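Local coordinates for surface glycan binding protein B (Bacteroides ovatus, PDB 6E57) that binds mixed-linkage beta-glucan, probably at the cell surface, as one of the glycan-binding proteins essential for cereal beta-glucan use by this gut symbiont, at residues A[319-324]-A[408-413]; A[362-367]-A[378-383]; A[312-317]-A[331-336]. All blocks are in the same frame, centred on the assembly; numbering follows the deposited sequence.

Contact 1: residues A[319-324]-A[408-413]. With BGC (beta-D-glucopyranose), chain E; PO4 (phosphate ion), chain K.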
loop_
_atom_site.group_PDB
_atom_site.type_symbol
_atom_site.label_atom_id
_atom_site.label_comp_id
_atom_site.label_asym_id
_atom_site.label_seq_id
_atom_site.Cartn_x
_atom_site.Cartn_y
_atom_site.Cartn_z
ATOM N N TYR A 319 -38.059 -1.972 -3.174
ATOM C CA TYR A 319 -37.778 -3.359 -2.814
ATOM C C TYR A 319 -37.582 -4.188 -4.086
ATOM O O TYR A 319 -38.228 -3.926 -5.104
ATOM C CB TYR A 319 -38.903 -3.958 -1.963
ATOM C CG TYR A 319 -38.601 -5.346 -1.453
ATOM C CD1 TYR A 319 -37.566 -5.563 -0.556
ATOM C CD2 TYR A 319 -39.319 -6.450 -1.885
ATOM C CE1 TYR A 319 -37.264 -6.832 -0.089
ATOM C CE2 TYR A 319 -39.028 -7.727 -1.430
ATOM C CZ TYR A 319 -37.995 -7.920 -0.529
ATOM O OH TYR A 319 -37.687 -9.169 -0.070
ATOM N N VAL A 320 -36.701 -5.193 -3.994
ATOM C CA VAL A 320 -36.383 -6.104 -5.092
ATOM C C VAL A 320 -36.514 -7.547 -4.592
ATOM O O VAL A 320 -35.879 -7.921 -3.612
ATOM C CB VAL A 320 -34.966 -5.846 -5.637
ATOM C CG1 VAL A 320 -34.606 -6.819 -6.750
ATOM C CG2 VAL A 320 -34.790 -4.409 -6.100
ATOM N N SER A 321 -37.329 -8.350 -5.285
ATOM C CA SER A 321 -37.442 -9.777 -5.002
ATOM C C SER A 321 -37.906 -10.536 -6.247
ATOM O O SER A 321 -38.990 -10.307 -6.756
ATOM C CB SER A 321 -38.359 -10.047 -3.852
ATOM O OG SER A 321 -38.614 -11.440 -3.739
ATOM N N TRP A 322 -37.071 -11.477 -6.687
ATOM C CA TRP A 322 -37.356 -12.309 -7.843
ATOM C C TRP A 322 -38.357 -13.424 -7.492
ATOM O O TRP A 322 -38.674 -14.249 -8.340
ATOM C CB TRP A 322 -36.055 -12.863 -8.439
ATOM C CG TRP A 322 -35.084 -13.441 -7.454
ATOM C CD1 TRP A 322 -35.367 -14.029 -6.256
ATOM C CD2 TRP A 322 -33.658 -13.528 -7.613
ATOM N NE1 TRP A 322 -34.216 -14.452 -5.650
ATOM C CE2 TRP A 322 -33.150 -14.159 -6.458
ATOM C CE3 TRP A 322 -32.758 -13.127 -8.607
ATOM C CZ2 TRP A 322 -31.789 -14.396 -6.276
ATOM C CZ3 TRP A 322 -31.413 -13.361 -8.425
ATOM C CH2 TRP A 322 -30.937 -13.988 -7.275
ATOM N N ASP A 323 -38.843 -13.446 -6.246
ATOM C CA ASP A 323 -39.954 -14.312 -5.823
ATOM C C ASP A 323 -41.282 -13.767 -6.358
ATOM O O ASP A 323 -42.156 -14.538 -6.752
ATOM C CB ASP A 323 -40.037 -14.428 -4.298
ATOM C CG ASP A 323 -38.887 -15.192 -3.667
ATOM O OD1 ASP A 323 -38.265 -16.014 -4.376
ATOM O OD2 ASP A 323 -38.626 -14.966 -2.466
ATOM N N LYS A 324 -41.425 -12.436 -6.348
ATOM C CA LYS A 324 -42.661 -11.757 -6.744
ATOM C C LYS A 324 -42.983 -12.086 -8.200
ATOM O O LYS A 324 -42.078 -12.319 -9.001
ATOM C CB LYS A 324 -42.533 -10.249 -6.501
ATOM C CG LYS A 324 -42.477 -9.851 -5.031
ATOM C CD LYS A 324 -42.598 -8.361 -4.786
ATOM C CE LYS A 324 -42.892 -8.011 -3.341
ATOM N NZ LYS A 324 -44.228 -8.491 -2.917
ATOM N N VAL A 408 -31.450 -6.745 -9.925
ATOM C CA VAL A 408 -32.135 -8.004 -9.763
ATOM C C VAL A 408 -31.661 -8.618 -8.439
ATOM O O VAL A 408 -30.611 -8.233 -7.929
ATOM C CB VAL A 408 -31.836 -8.879 -10.995
ATOM C CG1 VAL A 408 -31.757 -10.362 -10.681
ATOM C CG2 VAL A 408 -32.828 -8.612 -12.115
ATOM N N GLY A 409 -32.448 -9.542 -7.876
ATOM C CA GLY A 409 -32.070 -10.251 -6.650
ATOM C C GLY A 409 -33.229 -10.391 -5.677
ATOM O O GLY A 409 -34.394 -10.452 -6.091
ATOM N N HIS A 410 -32.899 -10.444 -4.377
ATOM C CA HIS A 410 -33.875 -10.660 -3.308
ATOM C C HIS A 410 -33.418 -9.999 -2.003
ATOM O O HIS A 410 -32.243 -10.003 -1.678
ATOM C CB HIS A 410 -34.109 -12.161 -3.100
ATOM C CG HIS A 410 -35.023 -12.474 -1.965
ATOM N ND1 HIS A 410 -36.398 -12.413 -2.087
ATOM C CD2 HIS A 410 -34.770 -12.844 -0.693
ATOM C CE1 HIS A 410 -36.954 -12.731 -0.936
ATOM N NE2 HIS A 410 -35.976 -13.001 -0.064
ATOM N N GLY A 411 -34.383 -9.441 -1.269
ATOM C CA GLY A 411 -34.226 -9.070 0.135
ATOM C C GLY A 411 -33.425 -7.796 0.339
ATOM O O GLY A 411 -32.717 -7.663 1.348
ATOM N N TYR A 412 -33.544 -6.851 -0.600
ATOM C CA TYR A 412 -32.877 -5.558 -0.478
ATOM C C TYR A 412 -33.703 -4.473 -1.173
ATOM O O TYR A 412 -34.646 -4.765 -1.908
ATOM C CB TYR A 412 -31.460 -5.615 -1.051
ATOM C CG TYR A 412 -31.377 -5.620 -2.557
ATOM C CD1 TYR A 412 -31.462 -6.805 -3.270
ATOM C CD2 TYR A 412 -31.205 -4.445 -3.272
ATOM C CE1 TYR A 412 -31.386 -6.823 -4.653
ATOM C CE2 TYR A 412 -31.124 -4.445 -4.656
ATOM C CZ TYR A 412 -31.212 -5.640 -5.349
ATOM O OH TYR A 412 -31.131 -5.665 -6.711
ATOM N N TYR A 413 -33.323 -3.220 -0.909
ATOM C CA TYR A 413 -33.931 -2.050 -1.504
ATOM C C TYR A 413 -32.859 -1.275 -2.267
ATOM O O TYR A 413 -31.722 -1.220 -1.818
ATOM C CB TYR A 413 -34.516 -1.125 -0.435
ATOM C CG TYR A 413 -35.639 -1.699 0.388
ATOM C CD1 TYR A 413 -35.383 -2.408 1.552
ATOM C CD2 TYR A 413 -36.963 -1.492 0.032
ATOM C CE1 TYR A 413 -36.411 -2.923 2.327
ATOM C CE2 TYR A 413 -38.002 -1.996 0.799
ATOM C CZ TYR A 413 -37.726 -2.714 1.949
ATOM O OH TYR A 413 -38.748 -3.214 2.703
HETATM C C2 BGC E . -33.138 -16.944 -9.390
HETATM C C3 BGC E . -33.276 -17.992 -8.296
HETATM C C4 BGC E . -34.551 -17.768 -7.499
HETATM C C5 BGC E . -35.735 -17.735 -8.463
HETATM C C6 BGC E . -37.062 -17.560 -7.738
HETATM C C1 BGC E . -34.411 -16.860 -10.232
HETATM O O2 BGC E . -32.019 -17.280 -10.220
HETATM O O3 BGC E . -32.158 -17.911 -7.420
HETATM O O4 BGC E . -34.685 -18.803 -6.517
HETATM O O5 BGC E . -35.556 -16.666 -9.402
HETATM O O6 BGC E . -38.101 -17.381 -8.708
HETATM P P PO4 K . -40.890 -11.694 -0.882
HETATM O O1 PO4 K . -40.622 -13.154 -0.597
HETATM O O2 PO4 K . -41.364 -11.538 -2.308
HETATM O O3 PO4 K . -39.625 -10.891 -0.689
HETATM O O4 PO4 K . -41.956 -11.197 0.069
#
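The indole of W322 lies flat against the main chain at G409, whose backbone angles call for glycine. G409 CA sits over the six-membered ring, 3.6 Å from its centroid and 14° off the normal, a CH-pi contact made by bare main chain. V408 CG1 approaches obliquely, 3.6 Å from W322 CE3, and on the other flank H410 CB comes up to the nitrogen of the indole. The opposite face of the same ring carries a glucose, with its C2 over the centre. W322 is thus sandwiched between the G409 backbone and a glucose, the aromatic platform familiar from carbohydrate-binding sites, and its carbonyl O also accepts a bond from O6 of that glucose. The platform reaches this position with CG wedged between the backbone N and the carbonyl carbon (chi1 47°), while its backbone N is tied to G409 O at 2.9 Å and its NE1 is hydrogen-bonded to Y362 OH.

Behind the platform, strands 317-321 and 412-419 run antiparallel, and successive side chains fall on alternate faces. V320 presses its CB over the face of the Y412 ring, 4.0 Å from the centroid, and Y412 OH hydrogen-bonds V408 O from above the carbonyl plane. On the other face Y319 drives a ring edge at the face of Y413, centroids 5.2 Å apart and planes at 59°. S321 OG lies in the plane of the H410 imidazole and hydrogen-bonds ND1 at 2.9 Å; the same oxygen accepts from D323 N, an ST turn. A phosphate, probably from the crystallisation liquor, sits beside this polar corner, hydrogen-bonded by Y319 OH at 2.7 Å.

Contact 2: residues A[362-367]-A[378-383]. With EDO (1,2-ethanediol), chain I.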
loop_
_atom_site.group_PDB
_atom_site.type_symbol
_atom_site.label_atom_id
_atom_site.label_comp_id
_atom_site.label_asym_id
_atom_site.label_seq_id
_atom_site.Cartn_x
_atom_site.Cartn_y
_atom_site.Cartn_z
ATOM N N TYR A 362 -32.509 -13.929 3.272
ATOM C CA TYR A 362 -31.141 -13.708 2.737
ATOM C C TYR A 362 -31.126 -12.463 1.833
ATOM O O TYR A 362 -32.179 -11.924 1.497
ATOM C CB TYR A 362 -30.657 -14.930 1.949
ATOM C CG TYR A 362 -31.421 -15.175 0.673
ATOM C CD1 TYR A 362 -32.595 -15.913 0.682
ATOM C CD2 TYR A 362 -30.995 -14.647 -0.538
ATOM C CE1 TYR A 362 -33.320 -16.134 -0.478
ATOM C CE2 TYR A 362 -31.709 -14.858 -1.707
ATOM C CZ TYR A 362 -32.876 -15.605 -1.676
ATOM O OH TYR A 362 -33.600 -15.823 -2.810
ATOM N N HIS A 363 -29.928 -12.027 1.423
ATOM C CA HIS A 363 -29.776 -10.819 0.606
ATOM C C HIS A 363 -28.778 -11.064 -0.535
ATOM O O HIS A 363 -27.575 -11.231 -0.291
ATOM C CB HIS A 363 -29.356 -9.628 1.477
ATOM C CG HIS A 363 -29.926 -9.662 2.853
ATOM N ND1 HIS A 363 -31.189 -9.197 3.140
ATOM C CD2 HIS A 363 -29.415 -10.114 4.018
ATOM C CE1 HIS A 363 -31.434 -9.360 4.422
ATOM N NE2 HIS A 363 -30.363 -9.917 4.984
ATOM N N LYS A 364 -29.294 -11.066 -1.773
ATOM C CA LYS A 364 -28.495 -11.188 -2.989
ATOM C C LYS A 364 -28.944 -10.130 -4.006
ATOM O O LYS A 364 -30.142 -9.915 -4.179
ATOM C CB LYS A 364 -28.650 -12.585 -3.596
ATOM C CG LYS A 364 -27.883 -13.692 -2.891
ATOM C CD LYS A 364 -27.643 -14.904 -3.767
ATOM C CE LYS A 364 -26.818 -15.981 -3.092
ATOM N NZ LYS A 364 -27.550 -16.626 -1.974
ATOM N N MET A 365 -27.971 -9.495 -4.677
ATOM C CA MET A 365 -28.235 -8.540 -5.759
ATOM C C MET A 365 -27.292 -8.810 -6.938
ATOM O O MET A 365 -26.229 -9.411 -6.776
ATOM C CB MET A 365 -28.053 -7.092 -5.292
ATOM C CG MET A 365 -26.600 -6.674 -5.124
ATOM S SD MET A 365 -26.413 -4.943 -4.617
ATOM C CE MET A 365 -27.047 -4.094 -6.063
ATOM N N GLN A 366 -27.706 -8.347 -8.122
ATOM C CA GLN A 366 -26.878 -8.353 -9.328
ATOM C C GLN A 366 -27.348 -7.224 -10.255
ATOM O O GLN A 366 -28.548 -7.012 -10.426
ATOM C CB GLN A 366 -26.951 -9.710 -10.036
ATOM C CG GLN A 366 -25.951 -9.857 -11.180
ATOM C CD GLN A 366 -26.099 -11.141 -11.965
ATOM O OE1 GLN A 366 -27.192 -11.679 -12.113
ATOM N NE2 GLN A 366 -24.992 -11.630 -12.497
ATOM N N LEU A 367 -26.387 -6.494 -10.831
ATOM C CA LEU A 367 -26.662 -5.534 -11.898
ATOM C C LEU A 367 -26.720 -6.302 -13.220
ATOM O O LEU A 367 -25.837 -7.106 -13.503
ATOM C CB LEU A 367 -25.568 -4.463 -11.932
ATOM C CG LEU A 367 -25.756 -3.293 -10.972
ATOM C CD1 LEU A 367 -25.783 -3.765 -9.530
ATOM C CD2 LEU A 367 -24.664 -2.253 -11.177
ATOM N N GLU A 378 -23.205 -11.799 -9.363
ATOM C CA GLU A 378 -24.172 -11.882 -8.279
ATOM C C GLU A 378 -23.410 -11.697 -6.959
ATOM O O GLU A 378 -22.331 -12.267 -6.785
ATOM C CB GLU A 378 -24.874 -13.240 -8.385
ATOM C CG GLU A 378 -26.044 -13.448 -7.442
ATOM C CD GLU A 378 -26.649 -14.845 -7.521
ATOM O OE1 GLU A 378 -26.021 -15.733 -8.146
ATOM O OE2 GLU A 378 -27.747 -15.050 -6.961
ATOM N N MET A 379 -23.946 -10.871 -6.052
ATOM C CA MET A 379 -23.305 -10.627 -4.762
ATOM C C MET A 379 -24.263 -10.966 -3.618
ATOM O O MET A 379 -25.408 -10.539 -3.623
ATOM C CB MET A 379 -22.873 -9.168 -4.605
ATOM C CG MET A 379 -22.319 -8.873 -3.221
ATOM S SD MET A 379 -21.921 -7.136 -2.967
ATOM C CE MET A 379 -23.560 -6.426 -2.826
ATOM N N GLU A 380 -23.744 -11.704 -2.631
ATOM C CA GLU A 380 -24.417 -12.001 -1.371
ATOM C C GLU A 380 -23.872 -11.051 -0.298
ATOM O O GLU A 380 -22.665 -10.811 -0.238
ATOM C CB GLU A 380 -24.186 -13.467 -0.996
ATOM C CG GLU A 380 -25.129 -13.982 0.076
ATOM C CD GLU A 380 -25.116 -15.490 0.274
ATOM O OE1 GLU A 380 -24.208 -16.158 -0.277
ATOM O OE2 GLU A 380 -26.021 -15.999 0.977
ATOM N N PHE A 381 -24.764 -10.509 0.540
ATOM C CA PHE A 381 -24.379 -9.537 1.567
ATOM C C PHE A 381 -25.302 -9.656 2.784
ATOM O O PHE A 381 -26.333 -10.331 2.721
ATOM C CB PHE A 381 -24.392 -8.122 0.984
ATOM C CG PHE A 381 -25.698 -7.699 0.362
ATOM C CD1 PHE A 381 -26.036 -8.107 -0.919
ATOM C CD2 PHE A 381 -26.585 -6.884 1.049
ATOM C CE1 PHE A 381 -27.232 -7.710 -1.498
ATOM C CE2 PHE A 381 -27.780 -6.486 0.469
ATOM C CZ PHE A 381 -28.099 -6.899 -0.804
ATOM N N THR A 382 -24.897 -9.017 3.892
ATOM C CA THR A 382 -25.689 -8.979 5.134
ATOM C C THR A 382 -25.954 -7.539 5.599
ATOM O O THR A 382 -26.863 -7.327 6.399
ATOM C CB THR A 382 -25.019 -9.768 6.268
ATOM O OG1 THR A 382 -23.718 -9.226 6.494
ATOM C CG2 THR A 382 -24.915 -11.251 5.986
ATOM N N GLU A 383 -25.165 -6.566 5.117
ATOM C CA GLU A 383 -25.244 -5.173 5.572
ATOM C C GLU A 383 -25.534 -4.258 4.380
ATOM O O GLU A 383 -25.326 -4.646 3.229
ATOM C CB GLU A 383 -23.936 -4.727 6.233
ATOM C CG GLU A 383 -23.388 -5.692 7.274
ATOM C CD GLU A 383 -24.099 -5.697 8.618
ATOM O OE1 GLU A 383 -23.516 -6.240 9.588
ATOM O OE2 GLU A 383 -25.231 -5.165 8.698
HETATM C C1 EDO I . -24.740 -14.948 -14.586
HETATM O O1 EDO I . -23.579 -14.221 -14.158
HETATM C C2 EDO I . -25.763 -13.990 -15.196
HETATM O O2 EDO I . -25.562 -13.867 -16.614
HETATM O O HOH W 1 -27.491 -12.869 2.491
#
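K364 and E380 face each other as a non-hydrogen-bonded antiparallel pair, and the lysine side chain can be followed outward along the strand opposite. Its CB and CG pass M379 O, with CG also beside E380 CG. CD then comes to 3.2 Å from E378 OE2, so the aliphatic chain runs between two glutamates. CE meets the carboxylate carbon of E380, and a bend at the last torsion (chi4 68°) brings NZ to E380 OE2 at 3.4 Å, a long salt bridge on the exposed side of the strands. The second carboxylate is more distant: E378 OE2 stays 5.2 Å from K364 NZ and would be expected to add only a diffuse attraction.

The other face is apolar. The M365 and M379 side chains run alongside each other in the same direction, and M365 SD touches M379 CE at 3.7 Å. M365 also lies roughly perpendicular to F381, with its CG against CE1 of the ring and its sulfur in an oblique Met-aromatic contact. H363 CB covers one face of that phenyl ring, 3.8 Å from the centroid, while M365 N and M379 O lie at the ring edge. Y354 and Y412 pack here too, and H363 ND1 is hydrogen-bonded to G411 O.

The main chains are joined by M379 N to M365 O at 2.8 Å, by M365 N to M379 O, and by F381 N to H363 O. A water extends the ladder, accepting from H363 N and donating to F381 O. M365 and M379 thus form a hydrogen-bonded antiparallel pair within the beta hairpin of strands 364-369 and 379-380; in the three-stranded antiparallel sheet 379-380 is an edge strand and 364-369 the central one, with 405-409 beyond it.

Contact 3: residues A[312-317]-A[331-336]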
loop_
_atom_site.group_PDB
_atom_site.type_symbol
_atom_site.label_atom_id
_atom_site.label_comp_id
_atom_site.label_asym_id
_atom_site.label_seq_id
_atom_site.Cartn_x
_atom_site.Cartn_y
_atom_site.Cartn_z
ATOM N N THR A 312 -27.135 12.301 -9.901
ATOM C CA THR A 312 -28.180 11.412 -9.401
ATOM C C THR A 312 -29.096 11.006 -10.561
ATOM O O THR A 312 -29.649 11.860 -11.239
ATOM C CB THR A 312 -28.993 12.075 -8.285
ATOM O OG1 THR A 312 -28.100 12.370 -7.210
ATOM C CG2 THR A 312 -30.127 11.204 -7.790
ATOM N N LEU A 313 -29.239 9.695 -10.773
ATOM C CA LEU A 313 -30.079 9.159 -11.832
ATOM C C LEU A 313 -31.454 8.793 -11.270
ATOM O O LEU A 313 -32.449 8.906 -11.967
ATOM C CB LEU A 313 -29.398 7.936 -12.452
ATOM C CG LEU A 313 -28.088 8.215 -13.189
ATOM C CD1 LEU A 313 -27.509 6.929 -13.758
ATOM C CD2 LEU A 313 -28.288 9.246 -14.289
ATOM N N TRP A 314 -31.493 8.339 -10.016
ATOM C CA TRP A 314 -32.734 7.936 -9.385
ATOM C C TRP A 314 -32.572 7.943 -7.864
ATOM O O TRP A 314 -31.491 7.684 -7.354
ATOM C CB TRP A 314 -33.163 6.556 -9.898
ATOM C CG TRP A 314 -34.465 6.077 -9.337
ATOM C CD1 TRP A 314 -35.700 6.201 -9.903
ATOM C CD2 TRP A 314 -34.663 5.389 -8.091
ATOM N NE1 TRP A 314 -36.652 5.641 -9.095
ATOM C CE2 TRP A 314 -36.046 5.138 -7.974
ATOM C CE3 TRP A 314 -33.812 4.972 -7.063
ATOM C CZ2 TRP A 314 -36.591 4.478 -6.874
ATOM C CZ3 TRP A 314 -34.351 4.327 -5.973
ATOM C CH2 TRP A 314 -35.722 4.083 -5.885
ATOM N N SER A 315 -33.681 8.211 -7.167
ATOM C CA SER A 315 -33.736 8.296 -5.708
ATOM C C SER A 315 -35.058 7.699 -5.206
ATOM O O SER A 315 -36.087 7.842 -5.861
ATOM C CB SER A 315 -33.583 9.727 -5.275
ATOM O OG SER A 315 -33.480 9.817 -3.867
ATOM N N GLY A 316 -35.022 7.029 -4.048
ATOM C CA GLY A 316 -36.225 6.451 -3.437
ATOM C C GLY A 316 -35.914 5.295 -2.499
ATOM O O GLY A 316 -34.895 5.299 -1.819
ATOM N N HIS A 317 -36.822 4.313 -2.459
ATOM C CA HIS A 317 -36.729 3.140 -1.586
ATOM C C HIS A 317 -37.551 1.995 -2.195
ATOM O O HIS A 317 -38.719 1.799 -1.840
ATOM C CB HIS A 317 -37.180 3.508 -0.166
ATOM C CG HIS A 317 -37.013 2.412 0.832
ATOM N ND1 HIS A 317 -35.769 1.981 1.256
ATOM C CD2 HIS A 317 -37.920 1.670 1.503
ATOM C CE1 HIS A 317 -35.919 1.016 2.142
ATOM N NE2 HIS A 317 -37.230 0.806 2.310
ATOM N N LYS A 331 -40.440 -6.837 -8.502
ATOM C CA LYS A 331 -39.721 -8.057 -8.850
ATOM C C LYS A 331 -38.277 -7.692 -9.206
ATOM O O LYS A 331 -37.345 -8.448 -8.909
ATOM C CB LYS A 331 -40.358 -8.821 -10.012
ATOM C CG LYS A 331 -39.690 -10.162 -10.285
ATOM C CD LYS A 331 -40.298 -10.969 -11.399
ATOM C CE LYS A 331 -39.600 -12.299 -11.586
ATOM N NZ LYS A 331 -40.307 -13.156 -12.567
ATOM N N THR A 332 -38.125 -6.538 -9.865
ATOM C CA THR A 332 -36.839 -5.966 -10.225
ATOM C C THR A 332 -36.856 -4.465 -9.932
ATOM O O THR A 332 -37.887 -3.906 -9.556
ATOM C CB THR A 332 -36.538 -6.188 -11.711
ATOM O OG1 THR A 332 -37.465 -5.402 -12.464
ATOM C CG2 THR A 332 -36.632 -7.640 -12.126
ATOM N N PHE A 333 -35.700 -3.826 -10.120
ATOM C CA PHE A 333 -35.603 -2.382 -10.197
ATOM C C PHE A 333 -35.398 -1.989 -11.665
ATOM O O PHE A 333 -34.304 -2.147 -12.192
ATOM C CB PHE A 333 -34.466 -1.866 -9.310
ATOM C CG PHE A 333 -34.136 -0.407 -9.502
ATOM C CD1 PHE A 333 -34.833 0.573 -8.816
ATOM C CD2 PHE A 333 -33.142 -0.011 -10.382
ATOM C CE1 PHE A 333 -34.541 1.915 -8.998
ATOM C CE2 PHE A 333 -32.849 1.331 -10.564
ATOM C CZ PHE A 333 -33.548 2.292 -9.869
ATOM N N GLY A 334 -36.476 -1.531 -12.317
ATOM C CA GLY A 334 -36.407 -0.808 -13.593
ATOM C C GLY A 334 -36.127 0.661 -13.334
ATOM O O GLY A 334 -35.097 1.003 -12.766
ATOM N N LEU A 335 -37.039 1.529 -13.765
ATOM C CA LEU A 335 -37.204 2.894 -13.216
ATOM C C LEU A 335 -36.108 3.870 -13.675
ATOM O O LEU A 335 -36.273 5.072 -13.496
ATOM C CB LEU A 335 -37.296 2.836 -11.685
ATOM C CG LEU A 335 -38.509 2.087 -11.126
ATOM C CD1 LEU A 335 -38.625 2.278 -9.621
ATOM C CD2 LEU A 335 -39.797 2.526 -11.805
ATOM N N ILE A 336 -35.012 3.385 -14.266
ATOM C CA ILE A 336 -34.133 4.259 -15.039
ATOM C C ILE A 336 -34.268 3.867 -16.506
ATOM O O ILE A 336 -33.862 2.776 -16.896
ATOM C CB ILE A 336 -32.672 4.211 -14.556
ATOM C CG1 ILE A 336 -32.550 4.578 -13.075
ATOM C CG2 ILE A 336 -31.798 5.107 -15.424
ATOM C CD1 ILE A 336 -31.150 4.448 -12.529
#
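F333 sends the edge of its ring into the face of W314, a T-shaped pair with centroids 4.8 Å apart and planes at 77°. The touching atom is CE1, which stands over the centre of the indole and lies 3.6 Å from W314 CD2; CZ follows close behind. W314 reaches out with CG opposite the backbone N (chi1 -178°), an extended pose that lays the indole across the loop. Its other face is backed by the main chain of its own segment, where G316 N lies above the rim. The indole is therefore filled from both faces, and this is the tight part of the contact. Below it, I336 adds a second apolar layer: CG1 rests 3.8 Å from W314 CB, and CD1 touches both that atom and L313 CB.

Toward solvent the packing thins. L335, exposed and at a positive phi of 75°, brings CB to 3.9 Å from W314 NE1 and CD1 to 4.1 Å from W314 CZ2, so it meets the pyrrole side of the indole with aliphatic carbons and, obliquely, with its carbonyl. The contact is carried by van der Waals and ring packing, with none of the ladder bonding of a sheet.

A classic beta bulge near the end of strand 299-315 sets L313 and W314 opposite V417. V414 of strand 412-419 packs against both W314 and F333, while V340 and F341 of helix 338-343 take up L313 and I336. The loop thus packs on strands 299-315 and 412-419 and on helix 338-343, with a backbone bond between F333 and C407 of strand 405-409.

How the contacts relate
Contact 1 is the buried one, whereas contacts 2 and 3 are only partly buried. Contacts 1 and 2 share a sheet, since strands 405-409 and 364-369 are neighbours in it, and a probable hydrogen bond from H410 N to K364 O joins them. Contact 3 lies on strand 299-315, which pairs with strand 412-419 of contact 1, and H317 packs on Y413; its nearest atoms are about 8 Å from contact 2. Chemistry follows place: contact 1 combines backbone pairing, aromatic packing and sugar, contact 2 sets charges outside and sulfur and rings inside, and contact 3 is almost wholly apolar. The glycan touches contact 1 through W322 and, through K331 NZ, the loop of contact 3.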